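Local coordinates for protein mitochondrial enolase superfamily member 1 (Homo sapiens, PDB 4A35) that catalyses the magnesium-dependent dehydration of L-fuconate to 2-keto-3-deoxy-L-fuconate, a step in the breakdown of the sugar L-fucose, at residues Thr157-Glu162 against Lys347-Pro352; Thr204-Cys209 against Arg239-Pro244; Ala289-Ala294 against Ile300-Gly305; Val312-Leu317 against Leu340-Met345. All coordinates share one frame; numbering follows the deposited sequence.

Contact 1. Residues Thr157-Glu162 against Lys347-Pro352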
loop_
_atom_site.group_PDB
_atom_site.type_symbol
_atom_site.label_atom_id
_atom_site.label_comp_id
_atom_site.label_asym_id
_atom_site.label_seq_id
_atom_site.Cartn_x
_atom_site.Cartn_y
_atom_site.Cartn_z
ATOM N N THR A 157 -14.218 12.306 -6.697
ATOM C CA THR A 157 -15.250 13.246 -7.197
ATOM C C THR A 157 -14.833 13.980 -8.496
ATOM O O THR A 157 -15.694 14.492 -9.183
ATOM C CB THR A 157 -15.586 14.319 -6.120
ATOM O OG1 THR A 157 -14.393 15.072 -5.844
ATOM C CG2 THR A 157 -16.141 13.704 -4.849
ATOM N N ASP A 158 -13.528 13.996 -8.842
ATOM C CA ASP A 158 -13.027 14.602 -10.082
ATOM C C ASP A 158 -13.404 13.753 -11.328
ATOM O O ASP A 158 -13.316 14.264 -12.437
ATOM C CB ASP A 158 -11.515 14.850 -10.017
ATOM C CG ASP A 158 -10.676 13.637 -9.596
ATOM O OD1 ASP A 158 -11.070 12.934 -8.605
ATOM O OD2 ASP A 158 -9.632 13.381 -10.248
ATOM N N VAL A 159 -13.794 12.458 -11.140
ATOM C CA VAL A 159 -14.251 11.593 -12.269
ATOM C C VAL A 159 -15.687 11.077 -12.021
ATOM O O VAL A 159 -16.375 10.738 -12.965
ATOM C CB VAL A 159 -13.296 10.407 -12.598
ATOM C CG1 VAL A 159 -11.889 10.889 -12.905
ATOM C CG2 VAL A 159 -13.291 9.309 -11.506
ATOM N N LEU A 160 -16.112 11.007 -10.763
ATOM C CA LEU A 160 -17.426 10.434 -10.383
ATOM C C LEU A 160 -17.932 11.112 -9.123
ATOM O O LEU A 160 -17.494 10.794 -7.999
ATOM C CB LEU A 160 -17.298 8.896 -10.170
ATOM C CG LEU A 160 -18.602 8.132 -9.823
ATOM C CD1 LEU A 160 -19.383 7.703 -11.121
ATOM C CD2 LEU A 160 -18.280 6.895 -8.935
ATOM N N THR A 161 -18.844 12.079 -9.323
ATOM C CA THR A 161 -19.510 12.736 -8.199
ATOM C C THR A 161 -20.645 11.827 -7.705
ATOM O O THR A 161 -20.991 10.827 -8.365
ATOM C CB THR A 161 -20.083 14.109 -8.638
ATOM O OG1 THR A 161 -21.128 13.894 -9.616
ATOM C CG2 THR A 161 -19.004 15.070 -9.205
ATOM N N GLU A 162 -21.221 12.177 -6.549
ATOM C CA GLU A 162 -22.393 11.470 -6.012
ATOM C C GLU A 162 -23.532 11.534 -7.040
ATOM O O GLU A 162 -24.211 10.545 -7.269
ATOM C CB GLU A 162 -22.836 12.100 -4.687
ATOM C CG GLU A 162 -21.896 11.815 -3.536
ATOM C CD GLU A 162 -22.283 12.418 -2.200
ATOM O OE1 GLU A 162 -23.486 12.372 -1.860
ATOM O OE2 GLU A 162 -21.385 12.929 -1.488
ATOM N N LYS A 347 -18.101 1.802 -15.259
ATOM C CA LYS A 347 -19.257 2.102 -16.152
ATOM C C LYS A 347 -19.150 3.550 -16.725
ATOM O O LYS A 347 -19.369 3.748 -17.928
ATOM C CB LYS A 347 -20.590 1.910 -15.394
ATOM C CG LYS A 347 -21.866 2.177 -16.225
ATOM C CD LYS A 347 -21.871 1.505 -17.601
ATOM C CE LYS A 347 -23.222 1.731 -18.208
ATOM N NZ LYS A 347 -23.163 1.495 -19.675
ATOM N N LYS A 348 -18.854 4.533 -15.855
ATOM C CA LYS A 348 -18.657 5.960 -16.217
ATOM C C LYS A 348 -17.615 6.072 -17.363
ATOM O O LYS A 348 -17.860 6.801 -18.338
ATOM C CB LYS A 348 -18.232 6.791 -14.974
ATOM C CG LYS A 348 -18.042 8.302 -15.252
ATOM C CD LYS A 348 -19.370 9.079 -15.153
ATOM C CE LYS A 348 -19.357 10.478 -15.759
ATOM N NZ LYS A 348 -18.383 11.355 -15.108
ATOM N N PHE A 349 -16.534 5.246 -17.308
ATOM C CA PHE A 349 -15.502 5.195 -18.342
ATOM C C PHE A 349 -15.805 4.150 -19.452
ATOM O O PHE A 349 -14.977 3.974 -20.371
ATOM C CB PHE A 349 -14.136 4.885 -17.689
ATOM C CG PHE A 349 -13.493 6.084 -17.038
ATOM C CD1 PHE A 349 -13.797 6.432 -15.715
ATOM C CD2 PHE A 349 -12.577 6.875 -17.742
ATOM C CE1 PHE A 349 -13.203 7.564 -15.115
ATOM C CE2 PHE A 349 -11.976 7.999 -17.143
ATOM C CZ PHE A 349 -12.276 8.329 -15.829
ATOM N N GLU A 350 -16.968 3.412 -19.340
ATOM C CA GLU A 350 -17.359 2.379 -20.311
ATOM C C GLU A 350 -16.249 1.296 -20.495
ATOM O O GLU A 350 -15.899 0.919 -21.622
ATOM C CB GLU A 350 -17.779 3.018 -21.670
ATOM C CG GLU A 350 -19.091 3.771 -21.578
ATOM C CD GLU A 350 -20.314 2.925 -21.259
ATOM O OE1 GLU A 350 -20.296 1.694 -21.498
ATOM O OE2 GLU A 350 -21.327 3.518 -20.834
ATOM N N ILE A 351 -15.688 0.834 -19.366
ATOM C CA ILE A 351 -14.653 -0.197 -19.318
ATOM C C ILE A 351 -15.283 -1.458 -18.683
ATOM O O ILE A 351 -15.886 -1.360 -17.608
ATOM C CB ILE A 351 -13.354 0.269 -18.585
ATOM C CG1 ILE A 351 -12.642 1.401 -19.446
ATOM C CG2 ILE A 351 -12.417 -0.876 -18.319
ATOM C CD1 ILE A 351 -12.168 0.948 -20.877
ATOM N N PRO A 352 -15.136 -2.642 -19.323
ATOM C CA PRO A 352 -15.743 -3.875 -18.742
ATOM C C PRO A 352 -15.008 -4.362 -17.507
ATOM O O PRO A 352 -13.768 -4.324 -17.431
ATOM C CB PRO A 352 -15.625 -4.907 -19.882
ATOM C CG PRO A 352 -14.399 -4.477 -20.661
ATOM C CD PRO A 352 -14.466 -2.938 -20.611
HETATM O O HOH W 1 -15.738 11.481 -15.501
#

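Contact 2. Residues Thr204-Cys209 against Arg239-Pro244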
loop_
_atom_site.group_PDB
_atom_site.type_symbol
_atom_site.label_atom_id
_atom_site.label_comp_id
_atom_site.label_asym_id
_atom_site.label_seq_id
_atom_site.Cartn_x
_atom_site.Cartn_y
_atom_site.Cartn_z
ATOM N N THR A 204 -0.142 -34.116 -17.612
ATOM C CA THR A 204 -1.030 -33.538 -16.584
ATOM C C THR A 204 -1.876 -32.388 -17.164
ATOM O O THR A 204 -3.095 -32.305 -16.938
ATOM C CB THR A 204 -0.211 -33.023 -15.399
ATOM O OG1 THR A 204 0.392 -34.127 -14.737
ATOM C CG2 THR A 204 -1.059 -32.247 -14.411
ATOM N N LEU A 205 -1.202 -31.484 -17.890
ATOM C CA LEU A 205 -1.898 -30.322 -18.450
ATOM C C LEU A 205 -2.943 -30.782 -19.496
ATOM O O LEU A 205 -4.053 -30.233 -19.509
ATOM C CB LEU A 205 -0.895 -29.339 -19.055
ATOM C CG LEU A 205 -1.464 -28.084 -19.699
ATOM C CD1 LEU A 205 -2.345 -27.313 -18.742
ATOM C CD2 LEU A 205 -0.324 -27.221 -20.248
ATOM N N LYS A 206 -2.590 -31.785 -20.360
ATOM C CA LYS A 206 -3.563 -32.293 -21.334
ATOM C C LYS A 206 -4.794 -32.886 -20.613
ATOM O O LYS A 206 -5.914 -32.667 -21.059
ATOM C CB LYS A 206 -2.932 -33.333 -22.292
ATOM C CG LYS A 206 -1.875 -32.733 -23.211
ATOM C CD LYS A 206 -0.959 -33.796 -23.812
ATOM C CE LYS A 206 0.039 -33.168 -24.758
ATOM N NZ LYS A 206 0.941 -34.180 -25.405
ATOM N N GLN A 207 -4.576 -33.603 -19.495
ATOM C CA GLN A 207 -5.647 -34.227 -18.686
ATOM C C GLN A 207 -6.602 -33.159 -18.098
ATOM O O GLN A 207 -7.832 -33.290 -18.222
ATOM C CB GLN A 207 -5.037 -35.090 -17.570
ATOM C CG GLN A 207 -4.487 -36.426 -18.101
ATOM C CD GLN A 207 -3.704 -37.281 -17.121
ATOM O OE1 GLN A 207 -2.876 -36.814 -16.323
ATOM N NE2 GLN A 207 -3.884 -38.583 -17.238
ATOM N N LEU A 208 -6.037 -32.092 -17.505
ATOM C CA LEU A 208 -6.845 -30.989 -16.929
ATOM C C LEU A 208 -7.683 -30.277 -18.000
ATOM O O LEU A 208 -8.878 -30.010 -17.775
ATOM C CB LEU A 208 -5.952 -29.987 -16.223
ATOM C CG LEU A 208 -5.253 -30.517 -14.975
ATOM C CD1 LEU A 208 -4.166 -29.561 -14.569
ATOM C CD2 LEU A 208 -6.261 -30.767 -13.836
ATOM N N CYS A 209 -7.067 -30.017 -19.163
ATOM C CA CYS A 209 -7.750 -29.400 -20.320
ATOM C C CYS A 209 -8.923 -30.263 -20.786
ATOM O O CYS A 209 -10.039 -29.761 -20.919
ATOM C CB CYS A 209 -6.768 -29.160 -21.456
ATOM S SG CYS A 209 -5.628 -27.795 -21.150
ATOM N N ARG A 239 -3.882 -24.264 -26.362
ATOM C CA ARG A 239 -4.449 -23.788 -27.623
ATOM C C ARG A 239 -4.777 -24.970 -28.579
ATOM O O ARG A 239 -5.841 -24.925 -29.198
ATOM C CB ARG A 239 -3.531 -22.708 -28.266
ATOM C CG ARG A 239 -4.094 -22.006 -29.507
ATOM C CD ARG A 239 -5.522 -21.526 -29.348
ATOM N NE ARG A 239 -5.600 -20.129 -28.931
ATOM C CZ ARG A 239 -6.730 -19.527 -28.606
ATOM N NH1 ARG A 239 -7.872 -20.212 -28.579
ATOM N NH2 ARG A 239 -6.732 -18.238 -28.280
ATOM N N ASP A 240 -3.967 -26.058 -28.592
ATOM C CA ASP A 240 -4.237 -27.258 -29.391
ATOM C C ASP A 240 -5.423 -28.068 -28.833
ATOM O O ASP A 240 -6.119 -28.714 -29.622
ATOM C CB ASP A 240 -3.004 -28.172 -29.456
ATOM C CG ASP A 240 -1.836 -27.657 -30.293
ATOM O OD1 ASP A 240 -2.034 -26.669 -31.079
ATOM O OD2 ASP A 240 -0.719 -28.195 -30.133
ATOM N N MET A 241 -5.608 -28.091 -27.483
ATOM C CA MET A 241 -6.718 -28.826 -26.838
ATOM C C MET A 241 -8.028 -28.079 -27.033
ATOM O O MET A 241 -9.044 -28.703 -27.319
ATOM C CB MET A 241 -6.504 -29.034 -25.318
ATOM C CG MET A 241 -5.391 -30.007 -24.891
ATOM S SD MET A 241 -5.623 -31.752 -25.272
ATOM C CE MET A 241 -7.057 -32.144 -24.241
ATOM N N ILE A 242 -8.018 -26.748 -26.829
ATOM C CA ILE A 242 -9.234 -25.923 -26.841
ATOM C C ILE A 242 -9.630 -25.408 -28.249
ATOM O O ILE A 242 -10.791 -25.050 -28.444
ATOM C CB ILE A 242 -9.169 -24.760 -25.794
ATOM C CG1 ILE A 242 -8.284 -23.562 -26.257
ATOM C CG2 ILE A 242 -8.747 -25.302 -24.401
ATOM C CD1 ILE A 242 -8.424 -22.264 -25.370
ATOM N N GLY A 243 -8.701 -25.382 -29.202
ATOM C CA GLY A 243 -9.011 -24.897 -30.546
ATOM C C GLY A 243 -8.967 -23.371 -30.680
ATOM O O GLY A 243 -8.897 -22.649 -29.670
ATOM N N PRO A 244 -9.073 -22.835 -31.921
ATOM C CA PRO A 244 -8.982 -21.365 -32.120
ATOM C C PRO A 244 -10.223 -20.543 -31.726
ATOM O O PRO A 244 -10.081 -19.350 -31.482
ATOM C CB PRO A 244 -8.761 -21.244 -33.644
ATOM C CG PRO A 244 -9.476 -22.458 -34.217
ATOM C CD PRO A 244 -9.158 -23.551 -33.219
#

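Contact 3. Residues Ala289-Ala294 against Ile300-Gly305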
loop_
_atom_site.group_PDB
_atom_site.type_symbol
_atom_site.label_atom_id
_atom_site.label_comp_id
_atom_site.label_asym_id
_atom_site.label_seq_id
_atom_site.Cartn_x
_atom_site.Cartn_y
_atom_site.Cartn_z
ATOM N N ALA A 289 -0.506 1.590 -19.168
ATOM C CA ALA A 289 -0.877 2.347 -20.365
ATOM C C ALA A 289 0.180 2.197 -21.465
ATOM O O ALA A 289 -0.171 2.030 -22.624
ATOM C CB ALA A 289 -1.093 3.829 -20.022
ATOM N N THR A 290 1.492 2.236 -21.122
ATOM C CA THR A 290 2.544 2.048 -22.141
ATOM C C THR A 290 2.410 0.651 -22.826
ATOM O O THR A 290 2.502 0.553 -24.063
ATOM C CB THR A 290 3.950 2.271 -21.520
ATOM O OG1 THR A 290 4.015 3.604 -21.058
ATOM C CG2 THR A 290 5.091 2.020 -22.531
ATOM N N ILE A 291 2.172 -0.400 -22.030
ATOM C CA ILE A 291 2.056 -1.777 -22.534
ATOM C C ILE A 291 0.770 -1.881 -23.357
ATOM O O ILE A 291 0.797 -2.439 -24.446
ATOM C CB ILE A 291 2.099 -2.776 -21.369
ATOM C CG1 ILE A 291 3.481 -2.700 -20.647
ATOM C CG2 ILE A 291 1.776 -4.233 -21.848
ATOM C CD1 ILE A 291 3.520 -3.289 -19.132
ATOM N N SER A 292 -0.328 -1.309 -22.857
ATOM C CA SER A 292 -1.596 -1.321 -23.592
ATOM C C SER A 292 -1.422 -0.688 -24.997
ATOM O O SER A 292 -1.830 -1.309 -25.998
ATOM C CB SER A 292 -2.689 -0.596 -22.805
ATOM O OG SER A 292 -3.947 -0.722 -23.466
ATOM N N LYS A 293 -0.786 0.516 -25.093
ATOM C CA LYS A 293 -0.637 1.152 -26.408
ATOM C C LYS A 293 0.185 0.277 -27.356
ATOM O O LYS A 293 -0.123 0.200 -28.544
ATOM C CB LYS A 293 -0.013 2.552 -26.279
ATOM C CG LYS A 293 -1.002 3.542 -25.657
ATOM C CD LYS A 293 -0.413 4.966 -25.610
ATOM C CE LYS A 293 -1.274 5.952 -24.839
ATOM N NZ LYS A 293 -1.409 5.549 -23.414
ATOM N N ALA A 294 1.198 -0.413 -26.834
ATOM C CA ALA A 294 2.054 -1.272 -27.661
ATOM C C ALA A 294 1.375 -2.569 -28.115
ATOM O O ALA A 294 1.705 -3.044 -29.204
ATOM C CB ALA A 294 3.332 -1.619 -26.904
ATOM N N ILE A 300 -4.312 -7.645 -28.511
ATOM C CA ILE A 300 -4.241 -8.084 -27.125
ATOM C C ILE A 300 -4.570 -6.907 -26.174
ATOM O O ILE A 300 -3.867 -5.893 -26.183
ATOM C CB ILE A 300 -2.858 -8.691 -26.786
ATOM C CG1 ILE A 300 -2.470 -9.799 -27.828
ATOM C CG2 ILE A 300 -2.866 -9.267 -25.338
ATOM C CD1 ILE A 300 -1.027 -10.132 -27.778
ATOM N N GLY A 301 -5.573 -7.119 -25.323
ATOM C CA GLY A 301 -5.979 -6.104 -24.349
ATOM C C GLY A 301 -5.172 -6.302 -23.081
ATOM O O GLY A 301 -4.619 -7.393 -22.837
ATOM N N ILE A 302 -5.183 -5.275 -22.228
ATOM C CA ILE A 302 -4.482 -5.354 -20.933
ATOM C C ILE A 302 -5.543 -5.462 -19.865
ATOM O O ILE A 302 -6.547 -4.740 -19.912
ATOM C CB ILE A 302 -3.541 -4.109 -20.732
ATOM C CG1 ILE A 302 -2.154 -4.341 -21.427
ATOM C CG2 ILE A 302 -3.327 -3.754 -19.184
ATOM C CD1 ILE A 302 -2.057 -4.905 -22.904
ATOM N N ALA A 303 -5.338 -6.385 -18.920
ATOM C CA ALA A 303 -6.203 -6.589 -17.751
ATOM C C ALA A 303 -5.381 -6.365 -16.468
ATOM O O ALA A 303 -4.245 -6.837 -16.375
ATOM C CB ALA A 303 -6.778 -8.025 -17.733
ATOM N N THR A 304 -5.954 -5.697 -15.463
ATOM C CA THR A 304 -5.235 -5.625 -14.187
ATOM C C THR A 304 -6.230 -5.289 -13.110
ATOM O O THR A 304 -7.369 -4.889 -13.417
ATOM C CB THR A 304 -4.002 -4.625 -14.219
ATOM O OG1 THR A 304 -3.261 -4.792 -12.968
ATOM C CG2 THR A 304 -4.455 -3.131 -14.318
ATOM N N GLY A 305 -5.786 -5.444 -11.859
ATOM C CA GLY A 305 -6.597 -5.016 -10.739
ATOM C C GLY A 305 -6.648 -5.879 -9.502
ATOM O O GLY A 305 -7.012 -5.355 -8.452
#

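Contact 4. Residues Val312-Leu317 against Leu340-Met345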
loop_
_atom_site.group_PDB
_atom_site.type_symbol
_atom_site.label_atom_id
_atom_site.label_comp_id
_atom_site.label_asym_id
_atom_site.label_seq_id
_atom_site.Cartn_x
_atom_site.Cartn_y
_atom_site.Cartn_z
ATOM N N VAL A 312 -8.259 4.915 -5.825
ATOM C CA VAL A 312 -7.436 6.007 -6.418
ATOM C C VAL A 312 -6.597 5.417 -7.548
ATOM O O VAL A 312 -6.425 6.052 -8.574
ATOM C CB VAL A 312 -6.601 6.791 -5.352
ATOM C CG1 VAL A 312 -5.780 7.959 -5.953
ATOM C CG2 VAL A 312 -7.543 7.337 -4.274
ATOM N N ILE A 313 -6.076 4.193 -7.363
ATOM C CA ILE A 313 -5.300 3.512 -8.397
ATOM C C ILE A 313 -6.249 3.193 -9.544
ATOM O O ILE A 313 -5.880 3.447 -10.679
ATOM C CB ILE A 313 -4.567 2.231 -7.858
ATOM C CG1 ILE A 313 -3.591 2.583 -6.633
ATOM C CG2 ILE A 313 -3.752 1.569 -9.023
ATOM C CD1 ILE A 313 -2.371 3.558 -7.071
ATOM N N PHE A 314 -7.424 2.594 -9.265
ATOM C CA PHE A 314 -8.363 2.299 -10.366
ATOM C C PHE A 314 -8.774 3.579 -11.130
ATOM O O PHE A 314 -8.901 3.565 -12.354
ATOM C CB PHE A 314 -9.595 1.581 -9.854
ATOM C CG PHE A 314 -9.342 0.085 -9.699
ATOM C CD1 PHE A 314 -9.026 -0.712 -10.812
ATOM C CD2 PHE A 314 -9.450 -0.523 -8.463
ATOM C CE1 PHE A 314 -8.837 -2.102 -10.671
ATOM C CE2 PHE A 314 -9.290 -1.914 -8.325
ATOM C CZ PHE A 314 -8.979 -2.689 -9.428
ATOM N N LYS A 315 -9.006 4.661 -10.416
ATOM C CA LYS A 315 -9.376 5.915 -11.071
ATOM C C LYS A 315 -8.331 6.317 -12.102
ATOM O O LYS A 315 -8.672 6.619 -13.237
ATOM C CB LYS A 315 -9.588 7.050 -10.046
ATOM C CG LYS A 315 -9.765 8.434 -10.729
ATOM C CD LYS A 315 -9.828 9.538 -9.703
ATOM C CE LYS A 315 -8.444 9.951 -9.144
ATOM N NZ LYS A 315 -8.496 11.343 -8.570
ATOM N N GLN A 316 -7.066 6.254 -11.732
ATOM C CA GLN A 316 -5.973 6.664 -12.645
ATOM C C GLN A 316 -5.804 5.678 -13.776
ATOM O O GLN A 316 -5.539 6.112 -14.895
ATOM C CB GLN A 316 -4.661 6.845 -11.880
ATOM C CG GLN A 316 -4.772 8.053 -10.873
ATOM C CD GLN A 316 -3.535 7.979 -10.008
ATOM O OE1 GLN A 316 -2.532 8.590 -10.347
ATOM N NE2 GLN A 316 -3.572 7.144 -8.949
ATOM N N LEU A 317 -6.016 4.358 -13.515
ATOM C CA LEU A 317 -5.978 3.356 -14.610
ATOM C C LEU A 317 -7.030 3.685 -15.691
ATOM O O LEU A 317 -6.757 3.580 -16.889
ATOM C CB LEU A 317 -6.252 1.925 -14.061
ATOM C CG LEU A 317 -5.092 1.339 -13.209
ATOM C CD1 LEU A 317 -5.590 0.071 -12.441
ATOM C CD2 LEU A 317 -3.829 1.021 -14.116
ATOM N N LEU A 340 -18.152 -1.032 -4.977
ATOM C CA LEU A 340 -19.269 -0.310 -5.637
ATOM C C LEU A 340 -18.753 0.939 -6.358
ATOM O O LEU A 340 -19.140 1.176 -7.508
ATOM C CB LEU A 340 -20.351 0.128 -4.629
ATOM C CG LEU A 340 -21.217 -1.015 -4.077
ATOM C CD1 LEU A 340 -22.041 -0.506 -2.866
ATOM C CD2 LEU A 340 -22.133 -1.559 -5.169
ATOM N N SER A 341 -17.854 1.698 -5.694
ATOM C CA SER A 341 -17.280 2.943 -6.280
ATOM C C SER A 341 -16.474 2.618 -7.548
ATOM O O SER A 341 -16.519 3.389 -8.516
ATOM C CB SER A 341 -16.411 3.685 -5.259
ATOM O OG SER A 341 -15.138 3.120 -4.983
ATOM N N VAL A 342 -15.795 1.444 -7.559
ATOM C CA VAL A 342 -14.964 1.049 -8.707
ATOM C C VAL A 342 -15.908 0.559 -9.824
ATOM O O VAL A 342 -15.681 0.889 -10.974
ATOM C CB VAL A 342 -13.894 0.016 -8.280
ATOM C CG1 VAL A 342 -13.138 -0.542 -9.506
ATOM C CG2 VAL A 342 -12.875 0.667 -7.318
ATOM N N LEU A 343 -16.957 -0.244 -9.510
ATOM C CA LEU A 343 -17.927 -0.630 -10.559
ATOM C C LEU A 343 -18.515 0.622 -11.227
ATOM O O LEU A 343 -18.718 0.668 -12.447
ATOM C CB LEU A 343 -19.099 -1.464 -9.952
ATOM C CG LEU A 343 -18.701 -2.856 -9.468
ATOM C CD1 LEU A 343 -19.880 -3.499 -8.698
ATOM C CD2 LEU A 343 -18.251 -3.743 -10.672
ATOM N N LEU A 344 -18.894 1.600 -10.401
ATOM C CA LEU A 344 -19.490 2.841 -10.944
ATOM C C LEU A 344 -18.485 3.648 -11.787
ATOM O O LEU A 344 -18.847 4.115 -12.867
ATOM C CB LEU A 344 -20.077 3.704 -9.816
ATOM C CG LEU A 344 -21.341 3.127 -9.140
ATOM C CD1 LEU A 344 -21.552 3.802 -7.769
ATOM C CD2 LEU A 344 -22.564 3.266 -10.066
ATOM N N MET A 345 -17.230 3.704 -11.386
ATOM C CA MET A 345 -16.222 4.404 -12.213
ATOM C C MET A 345 -15.996 3.674 -13.546
ATOM O O MET A 345 -15.942 4.308 -14.581
ATOM C CB MET A 345 -14.868 4.525 -11.482
ATOM C CG MET A 345 -14.863 5.608 -10.376
ATOM S SD MET A 345 -13.188 5.945 -9.788
ATOM C CE MET A 345 -12.779 4.329 -9.011
#

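Contact 1. Residues Thr157-Glu162 against Lys347-Pro352
Lys348 curls its side chain around the backbone carbonyl of Val159. CB of Lys348 starts the contact with apolar packing, 4.1 Å from CD1 of Leu160. From there the chain runs past the Val159 oxygen: CG of Lys348 lies 3.7 Å from Val159 O, and CD and CE stay close to the same atom. The bends at chi2 (85°) and chi4 (-61°) fold the chain back, which lets NZ end on the oxygen. The Lys348 NZ to Val159 O hydrogen bond is 3.0 Å long, with a C=O...N angle of 151° and the donor tilted out of the carbonyl plane. A water closes a small triangle, giving a hydrogen to Val159 O at 2.7 Å and accepting one from Lys348 NZ at 2.7 Å. The carbonyl oxygen is therefore gripped twice. The Val159 side chain faces Phe349, with CB of Val159 3.8 Å from CE1 of Phe349. The valine meets the ring at its edge, with CG1 in the ring plane, and the two side chains cross at about a right angle. With an alanine in place of Phe349, Val159 would probably lose the ring edge it packs on, and a gap would open between it and Leu318. Helix 335-348 ends in a Schellman motif, where Glu350 takes a positive phi; a salt bridge from Lys347 NZ to Glu350 OE2, 3.0 Å, spans the same turn. The contact joins the loop before helix 162-171 to the C-terminal end of helix 335-348. Leu160 also packs on Ile168 of helix 162-171, and Phe349 on Leu318 of helix 311-319.

Contact 2. Residues Thr204-Cys209 against Arg239-Pro244
Cys209 and Met241 bring the two helical segments together, with their CA atoms 6.6 Å apart and helix 228-242 ending just beyond, where Gly243 turns to a positive phi. Met241 is the side chain that bridges the helices. Its CB points toward the other helix, and CG of Met241 lies 3.8 Å from CB of Cys209. The chain then bends at both chi2 (-67°) and chi3 (-65°). This hooked shape lays the terminal methyl along the neighbouring helix, with CE of Met241 3.4 Å from the backbone O of Lys206. CE of Met241 is also 4.1 Å from CB of Cys209, so the cysteine methylene is touched by both the base and the tip of the methionine. Lys206 adds its CB, 4.3 Å from SD of Met241, while its amino end leads away from the contact. The contact is thus mostly apolar, and the methionine does most of the work. From the last turn of the helix, Arg239 reaches forward to the chain beyond it. NH1 of Arg239 donates to the backbone O of Gly243 at 2.9 Å, and this oxygen lies at the guanidinium edge, near its plane. NH1 also bonds to Lys246 O and NH2 to Phe271 O, which should fix the rotation of the guanidinium group. Gly243 is suited to the turn because a side chain at its backbone angles would jam against the preceding carbonyl. Helices 202-214 and 228-242 come before and after strand 219-223. Their side-by-side packing is that of successive outer helices in the TIM-barrel-like C-terminal domain of the enolase superfamily.

Contact 3. Residues Ala289-Ala294 against Ile300-Gly305
Ser292 and Ile302 share a polar partner, the side-chain oxygen OE1 of Gln324, which accepts hydrogen bonds from both the Ser292 hydroxyl and the Ile302 backbone N. The glutamine thereby ties the helix to the strand. OG of Ser292 stands opposite the backbone N (chi1 -174°), a setting consistent with its bond to Gln324. The direct contact between the segments is apolar. Ile302 points toward the helix and lays its longer branch against the backbone of Ser292. CD1 of Ile302 lies 3.7 Å from CA of Ser292, and CG1 of Ile302 3.8 Å from Ser292 N. Ser292 CB meets CG1 of Ile302 at 4.0 Å, so the methylene of the serine packs while its hydroxyl bonds. Ile291 comes in across Ile302 at about a right angle, with CG2 of Ile291 4.0 Å from CG1 of Ile302. Cutting Ile302 back to an alanine is likely to leave a gap against the Ser292 backbone and take from Ile291 CG2 its neighbour on the strand. All three residues are buried. Ile302 also packs on His288 and Leu295 of helix 285-295 and on Ile276 of the neighbouring strand. The contact seats helix 285-295 on strand 301-304 within the beta-alpha-beta unit that starts at strand 275-277. In the parallel barrel sheet, strand 301-304 lies between strands 275-277 and 325-326.

Contact 4. Residues Val312-Leu317 against Leu340-Met345
Phe314 receives Val342 over one ring face. CG1 of Val342 sits 4.1 Å from the ring centroid, 22° off the normal, in a CH-pi contact. CG2 of Val342 is 3.8 Å from CD2 of Phe314, so both valine methyls touch the ring near one side. One turn further along helix 335-348, Met345 packs alongside, with SD of Met345 3.8 Å from CB of Lys315. The Met345 chain bends at chi3 (-66°), which turns the methyl back to 4.3 Å between Met345 CE and Phe314 CB. Lys315 gives only its base to this packing. Its amino end leads away, to salt bridges with Asp284 of the second subunit and with Asp158 of its own chain. Gln316 NE2 bonds to Val312 O at 3.1 Å from above the carbonyl plane. The routine helical N-H of Gln316 reaches that oxygen from the opposite face. The Gln316 amide also bonds to backbone atoms of Asp283 and Leu286 of the second subunit. The segments of helices 311-319 and 335-348 run almost parallel, 7° apart, with axes 10.2 Å from each other, as successive outer helices of the TIM-barrel-like domain. Helix 362-377 packs against helix 335-348, and helix 285-295 against helix 311-319.

Contacts 2, 3 and 4 lie in the TIM-barrel-like C-terminal domain and follow one another along the chain. Contact 1 spans them all, from residue 157 to residue 352. Contacts 1 and 4 have centres about 7 Å apart and share helix 335-348. They touch through packing of Val159 on Met345 and of Leu160 on Leu344. Contact 3 meets contact 4 where Gly305 O lies 3.5 Å from Phe314 CZ, since strand 301-304 leads into helix 311-319. Contact 2 stands apart, its centre about 39 Å from that of contact 1. Contacts 2 and 4 pair barrel helices, contact 3 seats a helix on a strand, and contact 1 adds the loop 157-162; only contacts 1 and 4 reach the second subunit.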